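Local coordinates for glucose-6-phosphate isomerase (Chlamydia trachomatis D/UW-3/CX, PDB 6OTU), which catalyses the reversible isomerization of glucose-6-phosphate to fructose-6-phosphate, at residues A[427-440]-A[450-462]. Residues are numbered along the deposited sequence; the frame is centred on the assembly and turned at random.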
loop_
_atom_site.group_PDB
_atom_site.type_symbol
_atom_site.label_atom_id
_atom_site.label_comp_id
_atom_site.label_asym_id
_atom_site.label_seq_id
_atom_site.Cartn_x
_atom_site.Cartn_y
_atom_site.Cartn_z
ATOM N N PHE A 427 0.663 17.152 -13.187
ATOM C CA PHE A 427 1.841 16.678 -13.907
ATOM C C PHE A 427 3.102 17.420 -13.473
ATOM O O PHE A 427 4.161 16.802 -13.287
ATOM C CB PHE A 427 1.642 16.823 -15.414
ATOM C CG PHE A 427 2.679 16.104 -16.209
ATOM C CD1 PHE A 427 2.824 14.729 -16.086
ATOM C CD2 PHE A 427 3.523 16.789 -17.059
ATOM C CE1 PHE A 427 3.787 14.052 -16.805
ATOM C CE2 PHE A 427 4.483 16.114 -17.775
ATOM C CZ PHE A 427 4.613 14.741 -17.642
ATOM N N ALA A 428 3.000 18.744 -13.309
ATOM C CA ALA A 428 4.154 19.566 -12.954
ATOM C C ALA A 428 4.737 19.153 -11.612
ATOM O O ALA A 428 5.960 19.148 -11.433
ATOM C CB ALA A 428 3.748 21.042 -12.918
ATOM N N ASN A 429 3.872 18.831 -10.652
ATOM C CA ASN A 429 4.331 18.327 -9.358
ATOM C C ASN A 429 5.169 17.060 -9.521
ATOM O O ASN A 429 6.219 16.921 -8.884
ATOM C CB ASN A 429 3.131 18.051 -8.450
ATOM C CG ASN A 429 2.799 19.218 -7.521
ATOM O OD1 ASN A 429 3.258 19.272 -6.375
ATOM N ND2 ASN A 429 1.961 20.129 -7.997
ATOM N N LEU A 430 4.713 16.119 -10.360
ATOM C CA LEU A 430 5.489 14.905 -10.617
ATOM C C LEU A 430 6.879 15.252 -11.146
ATOM O O LEU A 430 7.897 14.780 -10.621
ATOM C CB LEU A 430 4.730 13.998 -11.601
ATOM C CG LEU A 430 5.219 12.601 -12.025
ATOM C CD1 LEU A 430 4.128 11.856 -12.815
ATOM C CD2 LEU A 430 6.544 12.592 -12.828
ATOM N N VAL A 431 6.937 16.081 -12.191
ATOM C CA VAL A 431 8.216 16.482 -12.779
ATOM C C VAL A 431 9.108 17.142 -11.729
ATOM O O VAL A 431 10.293 16.816 -11.598
ATOM C CB VAL A 431 7.979 17.418 -13.980
ATOM C CG1 VAL A 431 9.273 18.077 -14.405
ATOM C CG2 VAL A 431 7.315 16.651 -15.158
ATOM N N ALA A 432 8.549 18.084 -10.965
ATOM C CA ALA A 432 9.366 18.814 -9.999
ATOM C C ALA A 432 9.976 17.877 -8.963
ATOM O O ALA A 432 11.113 18.092 -8.523
ATOM C CB ALA A 432 8.548 19.900 -9.308
ATOM N N GLN A 433 9.245 16.821 -8.579
ATOM C CA GLN A 433 9.702 15.932 -7.511
ATOM C C GLN A 433 10.795 14.989 -7.993
ATOM O O GLN A 433 11.779 14.752 -7.281
ATOM C CB GLN A 433 8.516 15.144 -6.942
ATOM C CG GLN A 433 7.567 16.004 -6.133
ATOM C CD GLN A 433 7.886 15.992 -4.635
ATOM O OE1 GLN A 433 8.785 15.273 -4.183
ATOM N NE2 GLN A 433 7.150 16.801 -3.860
ATOM N N SER A 434 10.634 14.445 -9.196
ATOM C CA SER A 434 11.681 13.633 -9.811
ATOM C C SER A 434 12.992 14.422 -9.933
ATOM O O SER A 434 14.050 13.970 -9.478
ATOM C CB SER A 434 11.187 13.137 -11.174
ATOM O OG SER A 434 12.231 12.653 -11.984
ATOM N N LEU A 435 12.934 15.623 -10.516
ATOM C CA LEU A 435 14.116 16.487 -10.567
ATOM C C LEU A 435 14.678 16.765 -9.176
ATOM O O LEU A 435 15.894 16.696 -8.965
ATOM C CB LEU A 435 13.770 17.796 -11.268
ATOM C CG LEU A 435 13.623 17.630 -12.778
ATOM C CD1 LEU A 435 13.220 18.937 -13.402
ATOM C CD2 LEU A 435 14.919 17.149 -13.394
ATOM N N ALA A 436 13.807 17.078 -8.213
ATOM C CA ALA A 436 14.273 17.377 -6.864
ATOM C C ALA A 436 14.939 16.161 -6.232
ATOM O O ALA A 436 16.001 16.284 -5.612
ATOM C CB ALA A 436 13.105 17.870 -6.010
ATOM N N LEU A 437 14.343 14.972 -6.408
ATOM C CA LEU A 437 14.929 13.754 -5.850
ATOM C C LEU A 437 16.296 13.475 -6.461
ATOM O O LEU A 437 17.217 13.037 -5.763
ATOM C CB LEU A 437 13.988 12.556 -6.061
ATOM C CG LEU A 437 12.783 12.420 -5.116
ATOM C CD1 LEU A 437 11.730 11.435 -5.649
ATOM C CD2 LEU A 437 13.219 12.035 -3.698
ATOM N N ALA A 438 16.451 13.735 -7.760
ATOM C CA ALA A 438 17.720 13.465 -8.433
ATOM C C ALA A 438 18.789 14.519 -8.129
ATOM O O ALA A 438 19.968 14.180 -7.958
ATOM C CB ALA A 438 17.491 13.366 -9.940
ATOM N N GLN A 439 18.417 15.797 -8.088
ATOM C CA GLN A 439 19.411 16.858 -7.961
ATOM C C GLN A 439 19.672 17.266 -6.524
ATOM O O GLN A 439 20.777 17.716 -6.216
ATOM C CB GLN A 439 18.981 18.117 -8.714
ATOM C CG GLN A 439 19.052 18.024 -10.207
ATOM C CD GLN A 439 18.573 19.298 -10.859
ATOM O OE1 GLN A 439 17.503 19.808 -10.526
ATOM N NE2 GLN A 439 19.370 19.834 -11.778
ATOM N N GLY A 440 18.677 17.154 -5.646
ATOM C CA GLY A 440 18.831 17.643 -4.285
ATOM C C GLY A 440 18.994 19.152 -4.220
ATOM O O GLY A 440 18.791 19.880 -5.198
ATOM N N PHE A 450 19.022 18.542 1.158
ATOM C CA PHE A 450 18.513 17.402 0.411
ATOM C C PHE A 450 19.682 16.879 -0.413
ATOM O O PHE A 450 20.203 17.595 -1.271
ATOM C CB PHE A 450 17.326 17.828 -0.457
ATOM C CG PHE A 450 16.207 18.470 0.331
ATOM C CD1 PHE A 450 15.199 17.700 0.884
ATOM C CD2 PHE A 450 16.181 19.837 0.542
ATOM C CE1 PHE A 450 14.175 18.289 1.627
ATOM C CE2 PHE A 450 15.158 20.430 1.277
ATOM C CZ PHE A 450 14.161 19.657 1.819
ATOM N N LYS A 451 20.128 15.655 -0.104
ATOM C CA LYS A 451 21.361 15.129 -0.677
ATOM C C LYS A 451 21.176 14.735 -2.130
ATOM O O LYS A 451 22.147 14.737 -2.896
ATOM C CB LYS A 451 21.853 13.928 0.142
ATOM C CG LYS A 451 21.914 14.190 1.671
ATOM C CD LYS A 451 22.508 12.996 2.469
ATOM C CE LYS A 451 21.770 12.727 3.801
ATOM N NZ LYS A 451 20.644 11.722 3.691
ATOM N N GLY A 452 19.950 14.392 -2.528
ATOM C CA GLY A 452 19.695 14.083 -3.919
ATOM C C GLY A 452 20.253 12.714 -4.275
ATOM O O GLY A 452 20.482 11.860 -3.416
ATOM N N ASN A 453 20.486 12.526 -5.577
ATOM C CA ASN A 453 20.961 11.254 -6.129
ATOM C C ASN A 453 20.007 10.105 -5.833
ATOM O O ASN A 453 20.415 8.946 -5.791
ATOM C CB ASN A 453 22.371 10.906 -5.638
ATOM C CG ASN A 453 23.442 11.343 -6.620
ATOM O OD1 ASN A 453 23.192 11.417 -7.826
ATOM N ND2 ASN A 453 24.628 11.652 -6.114
ATOM N N SER A 454 18.726 10.409 -5.649
ATOM C CA SER A 454 17.724 9.375 -5.466
ATOM C C SER A 454 17.057 9.151 -6.818
ATOM O O SER A 454 16.432 10.085 -7.355
ATOM C CB SER A 454 16.706 9.788 -4.399
ATOM O OG SER A 454 15.495 9.074 -4.483
ATOM N N PRO A 455 17.196 7.973 -7.426
ATOM C CA PRO A 455 16.850 7.819 -8.844
ATOM C C PRO A 455 15.358 7.627 -9.085
ATOM O O PRO A 455 14.607 7.152 -8.232
ATOM C CB PRO A 455 17.630 6.563 -9.257
ATOM C CG PRO A 455 17.756 5.783 -8.000
ATOM C CD PRO A 455 17.869 6.775 -6.881
ATOM N N SER A 456 14.939 7.982 -10.301
ATOM C CA SER A 456 13.552 7.776 -10.683
ATOM C C SER A 456 13.430 7.749 -12.199
ATOM O O SER A 456 14.324 8.206 -12.923
ATOM C CB SER A 456 12.629 8.855 -10.090
ATOM O OG SER A 456 13.031 10.161 -10.464
ATOM N N SER A 457 12.306 7.194 -12.663
ATOM C CA SER A 457 11.893 7.268 -14.055
ATOM C C SER A 457 10.462 7.797 -14.137
ATOM O O SER A 457 9.721 7.836 -13.147
ATOM C CB SER A 457 11.998 5.904 -14.764
ATOM O OG SER A 457 11.010 4.996 -14.306
ATOM N N ILE A 458 10.085 8.196 -15.348
ATOM C CA ILE A 458 8.826 8.873 -15.631
ATOM C C ILE A 458 8.212 8.203 -16.850
ATOM O O ILE A 458 8.815 8.205 -17.929
ATOM C CB ILE A 458 9.014 10.379 -15.906
ATOM C CG1 ILE A 458 9.777 11.077 -14.776
ATOM C CG2 ILE A 458 7.668 11.042 -16.139
ATOM C CD1 ILE A 458 10.037 12.580 -15.032
ATOM N N LEU A 459 7.016 7.655 -16.686
ATOM C CA LEU A 459 6.251 7.085 -17.780
ATOM C C LEU A 459 4.955 7.873 -17.922
ATOM O O LEU A 459 4.212 8.016 -16.943
ATOM C CB LEU A 459 5.964 5.608 -17.515
ATOM C CG LEU A 459 5.236 4.874 -18.634
ATOM C CD1 LEU A 459 6.076 4.863 -19.906
ATOM C CD2 LEU A 459 4.886 3.463 -18.177
ATOM N N VAL A 460 4.682 8.393 -19.130
ATOM C CA VAL A 460 3.519 9.255 -19.348
ATOM C C VAL A 460 2.787 8.845 -20.617
ATOM O O VAL A 460 3.414 8.561 -21.643
ATOM C CB VAL A 460 3.904 10.754 -19.443
ATOM C CG1 VAL A 460 2.666 11.646 -19.254
ATOM C CG2 VAL A 460 4.963 11.107 -18.446
ATOM N N ALA A 461 1.454 8.861 -20.557
ATOM C CA ALA A 461 0.593 8.775 -21.729
ATOM C C ALA A 461 -0.291 10.016 -21.771
ATOM O O ALA A 461 -0.386 10.760 -20.789
ATOM C CB ALA A 461 -0.263 7.499 -21.712
ATOM N N GLN A 462 -0.930 10.249 -22.926
ATOM C CA GLN A 462 -1.838 11.395 -23.058
ATOM C C GLN A 462 -2.962 11.341 -22.027
ATOM O O GLN A 462 -3.313 12.352 -21.406
ATOM C CB GLN A 462 -2.451 11.445 -24.456
ATOM C CG GLN A 462 -1.572 12.040 -25.500
ATOM C CD GLN A 462 -1.171 13.455 -25.180
ATOM O OE1 GLN A 462 -1.907 14.207 -24.533
ATOM N NE2 GLN A 462 0.008 13.834 -25.638
#
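Ser434 and Ser456 share a hydrogen bond across the interface, OG to OG at 3.0 Å, and show how a helix laid on a sheet can mix a buried polar pair with apolar packing. The serine of the helix has OG anti to its own amide nitrogen (chi1 164°), which places the oxygen within bonding distance of Ser456 OG; CD1 of Ile458 packs against CB and OG of Ser434. Further along, the side chains of Leu430 and Ile458 pass each other in opposite directions, CD2 of Leu430 3.8 Å from CG2 of Ile458. At the far end Val460 CG2 meets the Phe427 ring at its edge, 3.6 Å from CE1, while CG1, equally near CE1, stands off the plane on the side opposite CG2 of Val431. The axes of 427-439 and strand 456-461 approach to 8.9 Å at 160°, nearly antiparallel, and the helix packs on the mixed sheet of this SIS-type sugar isomerase fold. Near the helix end, Ser454 N donates to Leu437 O (3.0 Å) and Asn453 N to Ala438 O (2.9 Å), both from above the carbonyl plane. Gly440 and Gly452, both with positive phi, lack side chains, which lets their CA atoms approach to 3.7 Å. In the next shell, Thr60 OG1 is hydrogen-bonded to Ser434 OG and Ser456 O, and Phe403 of strand 401-406 touches Leu430 and both paired serines. Leu532 of the second subunit packs on Phe427.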